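Local coordinates for protein vacuolar aminopeptidase 1 (Saccharomyces cerevisiae, PDB 5JGF) that removes N-terminal amino acids, preferably neutral or hydrophobic ones, from peptides as a zinc-dependent vacuolar enzyme and is the major cargo of the cytoplasm-to-vacuole targeting pathway, at residues D17-N22 with F257-D262; P23-V28 with D262-S267; N124-D129 with M437-A442. All coordinates share one frame; numbering follows the deposited sequence.

Contact 1. Residues D17-N22 with F257-D262; sequences DFIYKN and FAPRLD. With ZN (zinc ion), chain L; ZN (zinc ion), chain K.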
loop_
_atom_site.group_PDB
_atom_site.type_symbol
_atom_site.label_atom_id
_atom_site.label_comp_id
_atom_site.label_asym_id
_atom_site.label_seq_id
_atom_site.Cartn_x
_atom_site.Cartn_y
_atom_site.Cartn_z
ATOM N N ASP D 17 -5.907 -44.383 -30.075
ATOM C CA ASP D 17 -5.852 -45.676 -29.398
ATOM C C ASP D 17 -4.517 -45.852 -28.673
ATOM O O ASP D 17 -4.473 -46.362 -27.556
ATOM C CB ASP D 17 -6.057 -46.820 -30.396
ATOM C CG ASP D 17 -7.443 -46.816 -31.011
ATOM O OD1 ASP D 17 -8.366 -46.243 -30.390
ATOM O OD2 ASP D 17 -7.614 -47.397 -32.106
ATOM N N PHE D 18 -3.437 -45.420 -29.317
ATOM C CA PHE D 18 -2.095 -45.505 -28.745
ATOM C C PHE D 18 -2.035 -44.740 -27.423
ATOM O O PHE D 18 -1.557 -45.257 -26.412
ATOM C CB PHE D 18 -1.082 -44.934 -29.751
ATOM C CG PHE D 18 0.198 -44.429 -29.134
ATOM C CD1 PHE D 18 1.118 -45.306 -28.570
ATOM C CD2 PHE D 18 0.497 -43.068 -29.156
ATOM C CE1 PHE D 18 2.324 -44.835 -28.037
ATOM C CE2 PHE D 18 1.694 -42.586 -28.629
ATOM C CZ PHE D 18 2.612 -43.470 -28.068
ATOM N N ILE D 19 -2.534 -43.508 -27.431
ATOM C CA ILE D 19 -2.528 -42.683 -26.229
ATOM C C ILE D 19 -3.363 -43.317 -25.119
ATOM O O ILE D 19 -2.947 -43.359 -23.962
ATOM C CB ILE D 19 -3.078 -41.267 -26.537
ATOM C CG1 ILE D 19 -2.077 -40.498 -27.406
ATOM C CG2 ILE D 19 -3.389 -40.524 -25.236
ATOM C CD1 ILE D 19 -0.760 -40.170 -26.708
ATOM N N TYR D 20 -4.539 -43.816 -25.489
ATOM C CA TYR D 20 -5.466 -44.434 -24.547
ATOM C C TYR D 20 -4.967 -45.756 -23.958
ATOM O O TYR D 20 -5.137 -46.020 -22.768
ATOM C CB TYR D 20 -6.814 -44.660 -25.242
ATOM C CG TYR D 20 -7.911 -45.200 -24.351
ATOM C CD1 TYR D 20 -8.393 -44.456 -23.271
ATOM C CD2 TYR D 20 -8.494 -46.440 -24.608
ATOM C CE1 TYR D 20 -9.430 -44.930 -22.473
ATOM C CE2 TYR D 20 -9.533 -46.927 -23.815
ATOM C CZ TYR D 20 -9.996 -46.168 -22.752
ATOM O OH TYR D 20 -11.031 -46.640 -21.977
ATOM N N LYS D 21 -4.343 -46.585 -24.788
ATOM C CA LYS D 21 -3.862 -47.882 -24.323
ATOM C C LYS D 21 -2.485 -47.883 -23.671
ATOM O O LYS D 21 -2.081 -48.886 -23.092
ATOM C CB LYS D 21 -3.878 -48.882 -25.483
ATOM C CG LYS D 21 -5.276 -49.210 -25.981
ATOM C CD LYS D 21 -5.235 -50.089 -27.223
ATOM C CE LYS D 21 -6.639 -50.456 -27.687
ATOM N NZ LYS D 21 -6.611 -51.249 -28.950
ATOM N N ASN D 22 -1.771 -46.764 -23.751
ATOM C CA ASN D 22 -0.429 -46.670 -23.175
ATOM C C ASN D 22 -0.293 -45.350 -22.413
ATOM O O ASN D 22 0.416 -44.441 -22.835
ATOM C CB ASN D 22 0.595 -46.752 -24.305
ATOM C CG ASN D 22 0.427 -48.009 -25.135
ATOM O OD1 ASN D 22 0.866 -49.086 -24.740
ATOM N ND2 ASN D 22 -0.245 -47.883 -26.278
ATOM N N PHE D 257 -8.851 -34.224 -29.874
ATOM C CA PHE D 257 -8.705 -33.884 -28.462
ATOM C C PHE D 257 -8.172 -35.122 -27.759
ATOM O O PHE D 257 -8.722 -36.211 -27.912
ATOM C CB PHE D 257 -10.057 -33.507 -27.837
ATOM C CG PHE D 257 -10.824 -32.453 -28.599
ATOM C CD1 PHE D 257 -10.164 -31.415 -29.247
ATOM C CD2 PHE D 257 -12.216 -32.474 -28.617
ATOM C CE1 PHE D 257 -10.879 -30.410 -29.901
ATOM C CE2 PHE D 257 -12.942 -31.473 -29.267
ATOM C CZ PHE D 257 -12.272 -30.440 -29.908
ATOM N N ALA D 258 -7.109 -34.962 -26.985
ATOM C CA ALA D 258 -6.536 -36.105 -26.291
ATOM C C ALA D 258 -5.535 -35.664 -25.248
ATOM O O ALA D 258 -4.966 -34.576 -25.334
ATOM C CB ALA D 258 -5.851 -37.046 -27.298
ATOM N N PRO D 259 -5.301 -36.517 -24.243
ATOM C CA PRO D 259 -4.345 -36.179 -23.192
ATOM C C PRO D 259 -2.926 -36.564 -23.584
ATOM O O PRO D 259 -2.713 -37.361 -24.503
ATOM C CB PRO D 259 -4.834 -37.005 -22.015
ATOM C CG PRO D 259 -5.273 -38.282 -22.702
ATOM C CD PRO D 259 -6.048 -37.745 -23.900
ATOM N N ARG D 260 -1.967 -35.963 -22.889
ATOM C CA ARG D 260 -0.554 -36.268 -23.066
ATOM C C ARG D 260 0.016 -36.137 -24.485
ATOM O O ARG D 260 0.861 -36.935 -24.889
ATOM C CB ARG D 260 -0.309 -37.677 -22.502
ATOM C CG ARG D 260 -0.933 -37.871 -21.099
ATOM C CD ARG D 260 -0.801 -39.294 -20.547
ATOM N NE ARG D 260 -1.613 -40.285 -21.259
ATOM C CZ ARG D 260 -2.890 -40.559 -21.001
ATOM N NH1 ARG D 260 -3.525 -41.485 -21.713
ATOM N NH2 ARG D 260 -3.538 -39.924 -20.032
ATOM N N LEU D 261 -0.429 -35.126 -25.230
ATOM C CA LEU D 261 0.070 -34.899 -26.590
ATOM C C LEU D 261 1.556 -34.510 -26.583
ATOM O O LEU D 261 2.314 -34.894 -27.463
ATOM C CB LEU D 261 -0.753 -33.808 -27.291
ATOM C CG LEU D 261 -2.230 -34.079 -27.585
ATOM C CD1 LEU D 261 -2.792 -32.938 -28.425
ATOM C CD2 LEU D 261 -2.376 -35.402 -28.341
ATOM N N ASP D 262 1.961 -33.735 -25.588
ATOM C CA ASP D 262 3.345 -33.306 -25.443
ATOM C C ASP D 262 4.086 -34.389 -24.646
ATOM O O ASP D 262 3.808 -34.553 -23.461
ATOM C CB ASP D 262 3.354 -31.987 -24.652
ATOM C CG ASP D 262 4.749 -31.441 -24.391
ATOM O OD1 ASP D 262 5.738 -32.011 -24.882
ATOM O OD2 ASP D 262 4.860 -30.402 -23.701
HETATM ZN ZN ZN L . 6.175 -30.146 -22.199
HETATM ZN ZN ZN K . 7.590 -31.304 -25.025
HETATM O O HOH W 1 -0.345 -41.882 -23.285
HETATM O O HOH W 2 6.774 -29.188 -25.864
HETATM O O HOH W 3 7.988 -30.407 -23.230
#
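Arg260 reaches the end of helix 7-21 through one N-H: its NH1 donates to the backbone O of Ile19 at 3.0 Å, with an N-H...O angle of 153°. The acceptor lies in the guanidinium plane, but the nitrogen stands well above the carbonyl plane of Ile19, so the bond is well placed for the arginine but off the lone-pair direction of the carbonyl. That carbonyl sits in the last turn of the helix, where backbone oxygens run short of amide donors, and a long side chain with several N-H groups suits the place.

Beside this bond the side chain of Ile19 does the packing. With chi1 at -70°, CG1 lies beside the backbone N and CG2 anti to it, so that CG2 comes 3.3 Å from Pro259 O and touches Pro259 CG at 3.9 Å. Pro259 CG in turn covers part of one guanidinium face, toward the rim, and a bend at chi3 turns the arginine back past Ile19.

A water joins the two segments as well. It accepts from Arg260 NE at 2.9 Å and donates to Ile19 O and to Asn22 O, the latter at 2.7 Å. Asn22, the first residue past the helix, folds its ND2 back onto Phe18 O at 2.9 Å. Farther out, Arg260 NH2 is held by the backbone O of Asp242.

Two residues on, Asp262 bridges both zinc ions, OD1 to one and OD2 to the other, at 2.0 Å each. With His91, Asp344, Glu299 and His438 it forms the two-zinc centre of an M18 aminopeptidase.

Contact 2. Residues P23-V28 with D262-S267; sequences PTTYHV and DDRLCS. With ZN (zinc ion), chain K; ZN (zinc ion), chain L.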
loop_
_atom_site.group_PDB
_atom_site.type_symbol
_atom_site.label_atom_id
_atom_site.label_comp_id
_atom_site.label_asym_id
_atom_site.label_seq_id
_atom_site.Cartn_x
_atom_site.Cartn_y
_atom_site.Cartn_z
ATOM N N PRO D 23 -0.960 -45.252 -21.257
ATOM C CA PRO D 23 -0.972 -44.067 -20.392
ATOM C C PRO D 23 0.329 -43.584 -19.766
ATOM O O PRO D 23 0.513 -42.379 -19.594
ATOM C CB PRO D 23 -2.015 -44.432 -19.341
ATOM C CG PRO D 23 -1.810 -45.912 -19.193
ATOM C CD PRO D 23 -1.706 -46.360 -20.632
ATOM N N THR D 24 1.224 -44.503 -19.411
ATOM C CA THR D 24 2.485 -44.103 -18.790
ATOM C C THR D 24 3.669 -44.241 -19.741
ATOM O O THR D 24 3.578 -44.899 -20.778
ATOM C CB THR D 24 2.784 -44.941 -17.534
ATOM O OG1 THR D 24 3.210 -46.254 -17.923
ATOM C CG2 THR D 24 1.534 -45.057 -16.663
ATOM N N THR D 25 4.782 -43.613 -19.381
ATOM C CA THR D 25 5.982 -43.678 -20.206
ATOM C C THR D 25 6.381 -45.141 -20.421
ATOM O O THR D 25 6.787 -45.530 -21.520
ATOM C CB THR D 25 7.139 -42.909 -19.544
ATOM O OG1 THR D 25 6.709 -41.571 -19.254
ATOM C CG2 THR D 25 8.344 -42.847 -20.478
ATOM N N TYR D 26 6.251 -45.952 -19.376
ATOM C CA TYR D 26 6.580 -47.375 -19.477
ATOM C C TYR D 26 5.769 -48.062 -20.571
ATOM O O TYR D 26 6.317 -48.839 -21.356
ATOM C CB TYR D 26 6.317 -48.086 -18.150
ATOM C CG TYR D 26 7.242 -47.666 -17.034
ATOM C CD1 TYR D 26 8.599 -47.987 -17.067
ATOM C CD2 TYR D 26 6.759 -46.950 -15.940
ATOM C CE1 TYR D 26 9.455 -47.605 -16.034
ATOM C CE2 TYR D 26 7.606 -46.561 -14.904
ATOM C CZ TYR D 26 8.948 -46.891 -14.956
ATOM O OH TYR D 26 9.787 -46.501 -13.937
ATOM N N HIS D 27 4.464 -47.787 -20.620
ATOM C CA HIS D 27 3.600 -48.398 -21.634
ATOM C C HIS D 27 3.985 -47.931 -23.027
ATOM O O HIS D 27 4.010 -48.721 -23.969
ATOM C CB HIS D 27 2.118 -48.054 -21.406
ATOM C CG HIS D 27 1.531 -48.661 -20.170
ATOM N ND1 HIS D 27 1.526 -48.014 -18.953
ATOM C CD2 HIS D 27 0.935 -49.859 -19.962
ATOM C CE1 HIS D 27 0.954 -48.788 -18.047
ATOM N NE2 HIS D 27 0.586 -49.914 -18.634
ATOM N N VAL D 28 4.270 -46.638 -23.157
ATOM C CA VAL D 28 4.646 -46.058 -24.445
ATOM C C VAL D 28 5.893 -46.716 -25.028
ATOM O O VAL D 28 5.927 -47.069 -26.207
ATOM C CB VAL D 28 4.877 -44.535 -24.318
ATOM C CG1 VAL D 28 5.460 -43.977 -25.612
ATOM C CG2 VAL D 28 3.553 -43.841 -24.004
ATOM N N ASP D 262 1.961 -33.735 -25.588
ATOM C CA ASP D 262 3.345 -33.306 -25.443
ATOM C C ASP D 262 4.086 -34.389 -24.646
ATOM O O ASP D 262 3.808 -34.553 -23.461
ATOM C CB ASP D 262 3.354 -31.987 -24.652
ATOM C CG ASP D 262 4.749 -31.441 -24.391
ATOM O OD1 ASP D 262 5.738 -32.011 -24.882
ATOM O OD2 ASP D 262 4.860 -30.402 -23.701
ATOM N N ASP D 263 4.990 -35.160 -25.258
ATOM C CA ASP D 263 5.390 -35.068 -26.669
ATOM C C ASP D 263 5.161 -36.422 -27.378
ATOM O O ASP D 263 5.890 -36.793 -28.296
ATOM C CB ASP D 263 6.880 -34.652 -26.718
ATOM C CG ASP D 263 7.414 -34.436 -28.133
ATOM O OD1 ASP D 263 6.652 -33.981 -29.010
ATOM O OD2 ASP D 263 8.615 -34.701 -28.376
ATOM N N ARG D 264 4.145 -37.163 -26.951
ATOM C CA ARG D 264 3.867 -38.464 -27.554
ATOM C C ARG D 264 3.300 -38.286 -28.957
ATOM O O ARG D 264 3.286 -39.220 -29.766
ATOM C CB ARG D 264 2.921 -39.257 -26.645
ATOM C CG ARG D 264 3.639 -39.696 -25.369
ATOM C CD ARG D 264 2.739 -40.132 -24.223
ATOM N NE ARG D 264 3.574 -40.348 -23.044
ATOM C CZ ARG D 264 3.134 -40.766 -21.862
ATOM N NH1 ARG D 264 1.847 -41.024 -21.685
ATOM N NH2 ARG D 264 3.982 -40.913 -20.848
ATOM N N LEU D 265 2.845 -37.071 -29.259
ATOM C CA LEU D 265 2.320 -36.768 -30.595
ATOM C C LEU D 265 3.481 -36.865 -31.600
ATOM O O LEU D 265 3.381 -37.551 -32.621
ATOM C CB LEU D 265 1.709 -35.358 -30.614
ATOM C CG LEU D 265 1.203 -34.778 -31.937
ATOM C CD1 LEU D 265 0.236 -35.748 -32.617
ATOM C CD2 LEU D 265 0.516 -33.443 -31.653
ATOM N N CYS D 266 4.579 -36.172 -31.307
ATOM C CA CYS D 266 5.752 -36.219 -32.181
ATOM C C CYS D 266 6.440 -37.579 -32.096
ATOM O O CYS D 266 6.945 -38.089 -33.095
ATOM C CB CYS D 266 6.764 -35.132 -31.808
ATOM S SG CYS D 266 6.322 -33.480 -32.367
ATOM N N SER D 267 6.479 -38.155 -30.899
ATOM C CA SER D 267 7.117 -39.456 -30.720
ATOM C C SER D 267 6.439 -40.510 -31.588
ATOM O O SER D 267 7.111 -41.271 -32.285
ATOM C CB SER D 267 7.070 -39.883 -29.252
ATOM O OG SER D 267 7.921 -39.062 -28.469
HETATM ZN ZN ZN K . 7.590 -31.304 -25.025
HETATM ZN ZN ZN L . 6.175 -30.146 -22.199
HETATM O O HOH W 2 6.774 -29.188 -25.864
HETATM O O HOH W 3 7.988 -30.407 -23.230
#
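Helix 261-278, with the zinc-bridging Asp262 of the M18 dinuclear site near its start, is tied here to the start of helix 25-38 by Arg264. Arg264 NH1 donates to the backbone O of Pro23 at 2.8 Å with an N-H...O angle of 157°. The oxygen is close to the guanidinium plane, while the donor rises far above the carbonyl plane of Pro23. NH2 makes a second, weak bond of 3.2 Å to Thr25 OG1, bent to 120° at the hydrogen; this hydroxyl also lies at the guanidinium edge. The side chain is extended from CG to NE, which carries its charged end across to the other helix.

Val28 supplies the apolar half of the contact. Its CG2 sits over one guanidinium face toward the rim, 3.6 Å from Arg264 NE, and a branched, compact residue fits against a flat group in this way. A chi1 of 172° puts CG1 anti to the backbone N of Val28 and CG2, the touching methyl, beside it. Phe18 of helix 7-21 touches both residues.

Thr24 occupies the N-cap of helix 25-38, its OG1 hydrogen-bonded to His27 ND1 at 2.6 Å, and Pro23 CD lies over the rim of one face of that imidazole. Arg264 NE bonds to Val92 O, next to the zinc ligand His91. Asp263 follows a cis peptide bond and takes the backbone N-H groups of His91 and Val345.

The guanidinium partners named here, Pro23 O, Val92 O and, weakly, Thr25 OG1, are neutral oxygens, so dipoles of carbonyls and a hydroxyl probably help to offset the buried positive charge.

Contact 3. Residues N124-D129 with M437-A442; sequences NELWLD and MHSIRA. With ZN (zinc ion), chain L.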
loop_
_atom_site.group_PDB
_atom_site.type_symbol
_atom_site.label_atom_id
_atom_site.label_comp_id
_atom_site.label_asym_id
_atom_site.label_seq_id
_atom_site.Cartn_x
_atom_site.Cartn_y
_atom_site.Cartn_z
ATOM N N ASN D 124 -3.109 -28.842 -10.785
ATOM C CA ASN D 124 -3.634 -27.485 -10.819
ATOM C C ASN D 124 -5.124 -27.603 -11.108
ATOM O O ASN D 124 -5.689 -28.695 -11.037
ATOM C CB ASN D 124 -2.943 -26.644 -11.897
ATOM C CG ASN D 124 -2.888 -27.341 -13.236
ATOM O OD1 ASN D 124 -3.795 -28.090 -13.600
ATOM N ND2 ASN D 124 -1.826 -27.086 -13.989
ATOM N N GLU D 125 -5.766 -26.494 -11.447
ATOM C CA GLU D 125 -7.194 -26.537 -11.700
ATOM C C GLU D 125 -7.630 -27.400 -12.879
ATOM O O GLU D 125 -8.753 -27.900 -12.894
ATOM C CB GLU D 125 -7.736 -25.113 -11.824
ATOM C CG GLU D 125 -8.042 -24.514 -10.452
ATOM C CD GLU D 125 -8.079 -23.003 -10.447
ATOM O OE1 GLU D 125 -6.994 -22.384 -10.503
ATOM O OE2 GLU D 125 -9.193 -22.440 -10.384
ATOM N N LEU D 126 -6.750 -27.604 -13.854
ATOM C CA LEU D 126 -7.114 -28.435 -14.998
ATOM C C LEU D 126 -7.184 -29.908 -14.596
ATOM O O LEU D 126 -7.830 -30.711 -15.271
ATOM C CB LEU D 126 -6.114 -28.241 -16.143
ATOM C CG LEU D 126 -6.074 -26.825 -16.741
ATOM C CD1 LEU D 126 -4.983 -26.741 -17.795
ATOM C CD2 LEU D 126 -7.423 -26.478 -17.352
ATOM N N TRP D 127 -6.533 -30.258 -13.489
ATOM C CA TRP D 127 -6.538 -31.637 -13.011
ATOM C C TRP D 127 -7.686 -31.934 -12.056
ATOM O O TRP D 127 -7.883 -33.077 -11.634
ATOM C CB TRP D 127 -5.202 -31.977 -12.341
ATOM C CG TRP D 127 -4.148 -32.384 -13.333
ATOM C CD1 TRP D 127 -3.478 -31.573 -14.208
ATOM C CD2 TRP D 127 -3.689 -33.718 -13.590
ATOM N NE1 TRP D 127 -2.633 -32.324 -14.996
ATOM C CE2 TRP D 127 -2.743 -33.641 -14.637
ATOM C CE3 TRP D 127 -3.989 -34.973 -13.038
ATOM C CZ2 TRP D 127 -2.090 -34.774 -15.145
ATOM C CZ3 TRP D 127 -3.339 -36.099 -13.544
ATOM C CH2 TRP D 127 -2.403 -35.989 -14.587
ATOM N N LEU D 128 -8.454 -30.904 -11.718
ATOM C CA LEU D 128 -9.587 -31.090 -10.822
ATOM C C LEU D 128 -10.766 -31.691 -11.573
ATOM O O LEU D 128 -10.987 -31.395 -12.746
ATOM C CB LEU D 128 -10.042 -29.753 -10.234
ATOM C CG LEU D 128 -9.071 -28.980 -9.345
ATOM C CD1 LEU D 128 -9.710 -27.653 -8.957
ATOM C CD2 LEU D 128 -8.733 -29.795 -8.112
ATOM N N ASP D 129 -11.519 -32.540 -10.885
ATOM C CA ASP D 129 -12.710 -33.140 -11.461
ATOM C C ASP D 129 -12.480 -33.853 -12.785
ATOM O O ASP D 129 -13.275 -33.733 -13.720
ATOM C CB ASP D 129 -13.784 -32.059 -11.606
ATOM C CG ASP D 129 -14.077 -31.362 -10.287
ATOM O OD1 ASP D 129 -13.700 -31.921 -9.238
ATOM O OD2 ASP D 129 -14.680 -30.267 -10.289
ATOM N N MET D 437 -0.949 -26.791 -24.520
ATOM C CA MET D 437 0.160 -27.635 -24.103
ATOM C C MET D 437 0.182 -27.691 -22.569
ATOM O O MET D 437 -0.071 -26.689 -21.899
ATOM C CB MET D 437 1.479 -27.066 -24.629
ATOM C CG MET D 437 2.617 -28.063 -24.635
ATOM S SD MET D 437 4.128 -27.332 -25.252
ATOM C CE MET D 437 3.685 -27.010 -26.962
ATOM N N HIS D 438 0.464 -28.876 -22.035
ATOM C CA HIS D 438 0.532 -29.132 -20.595
ATOM C C HIS D 438 -0.801 -29.201 -19.861
ATOM O O HIS D 438 -0.838 -29.319 -18.634
ATOM C CB HIS D 438 1.460 -28.133 -19.898
ATOM C CG HIS D 438 2.909 -28.382 -20.172
ATOM N ND1 HIS D 438 3.920 -27.747 -19.484
ATOM C CD2 HIS D 438 3.518 -29.203 -21.063
ATOM C CE1 HIS D 438 5.090 -28.165 -19.939
ATOM N NE2 HIS D 438 4.872 -29.047 -20.895
ATOM N N SER D 439 -1.898 -29.121 -20.599
ATOM C CA SER D 439 -3.204 -29.270 -19.974
ATOM C C SER D 439 -3.340 -30.777 -19.756
ATOM O O SER D 439 -2.507 -31.551 -20.231
ATOM C CB SER D 439 -4.318 -28.809 -20.919
ATOM O OG SER D 439 -5.584 -29.235 -20.433
ATOM N N ILE D 440 -4.373 -31.204 -19.044
ATOM C CA ILE D 440 -4.569 -32.632 -18.846
ATOM C C ILE D 440 -5.201 -33.198 -20.128
ATOM O O ILE D 440 -5.121 -34.397 -20.400
ATOM C CB ILE D 440 -5.462 -32.922 -17.616
ATOM C CG1 ILE D 440 -5.367 -34.409 -17.259
ATOM C CG2 ILE D 440 -6.902 -32.498 -17.889
ATOM C CD1 ILE D 440 -6.081 -34.792 -15.979
ATOM N N ARG D 441 -5.822 -32.329 -20.922
ATOM C CA ARG D 441 -6.424 -32.758 -22.191
ATOM C C ARG D 441 -6.207 -31.656 -23.223
ATOM O O ARG D 441 -6.816 -30.582 -23.153
ATOM C CB ARG D 441 -7.918 -33.053 -22.018
ATOM C CG ARG D 441 -8.568 -33.767 -23.215
ATOM C CD ARG D 441 -10.009 -34.140 -22.886
ATOM N NE ARG D 441 -10.732 -34.800 -23.977
ATOM C CZ ARG D 441 -10.577 -36.074 -24.336
ATOM N NH1 ARG D 441 -11.295 -36.569 -25.335
ATOM N NH2 ARG D 441 -9.705 -36.853 -23.708
ATOM N N ALA D 442 -5.328 -31.931 -24.184
ATOM C CA ALA D 442 -4.975 -30.962 -25.211
ATOM C C ALA D 442 -5.672 -31.175 -26.550
ATOM O O ALA D 442 -6.579 -32.001 -26.669
ATOM C CB ALA D 442 -3.453 -30.963 -25.404
HETATM ZN ZN ZN L . 6.175 -30.146 -22.199
HETATM O O HOH W 4 -0.939 -27.116 -16.810
HETATM O O HOH W 5 -1.967 -29.300 -15.975
HETATM O O HOH W 6 -1.036 -31.883 -17.286
HETATM O O HOH W 3 7.988 -30.407 -23.230
#
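Two irregular loops meet with Leu126 and Ile440 in register, their CA atoms 6.2 Å apart; residues 125-127 turn helically without the regular bonds of a helix, and 437-442 has no regular structure until it enters strand 442-445. The second loop carries the zinc ligand His438 and contains an ST turn, in which Ser439 OG accepts from the backbone N of Arg441 at 3.1 Å.

Ile440 points toward the first loop and divides its branches between Leu126 and Trp127. Its CG1 is anti to the backbone N (chi1 -167°), which sends CD1 onto the indole of Trp127: the methyl stands over one face, 3.6 Å from the centroid of the six-membered ring and 13° off its normal, a CH-pi contact. The other branch, CG2, presses to 3.3 Å from Leu126 O. Leu126 CD1 touches Ser439 OG at 3.7 Å, although that hydroxyl's main polar partner is Asp129 of a neighbouring subunit. A broad, flat indole suits the methyl, and its lone N-H points along the ring edge toward water.

No direct hydrogen bond joins the loops; waters do the polar work. Asn124 ND2 donates to a water that donates to His438 O; Trp127 NE1 donates to another, 2.8 Å away, which lies within reach of the same carbonyl. With an alanine in place of this indole, the CD1 methyl of Ile440 would probably lose the ring face it packs on, and the water its N-H donor.

Arg441 forms a salt bridge with Asp131 of the neighbouring subunit, placing these loops at a dodecamer interface. Three residues before Arg441, His438 NE2 binds a zinc ion at 2.1 Å.

Contacts 1 and 2 are neighbours in the buried core, their centres about 7 Å apart. They tie consecutive helices, 7-21 and 25-38, to the chain around the start of helix 261-278, and both rely on arginines bonded to neutral oxygens. Contact 3, with its centre about 17 Å from that of the chain, is only partly buried and joins two loops at a subunit interface, where a methyl on an indole and bridging waters replace the guanidinium bonds. Among its meetings with contact 1, Ala258 O probably accepts a hydrogen bond from Ala442 N, and Asp262, which also belongs to contact 2, shares one zinc ion with His438.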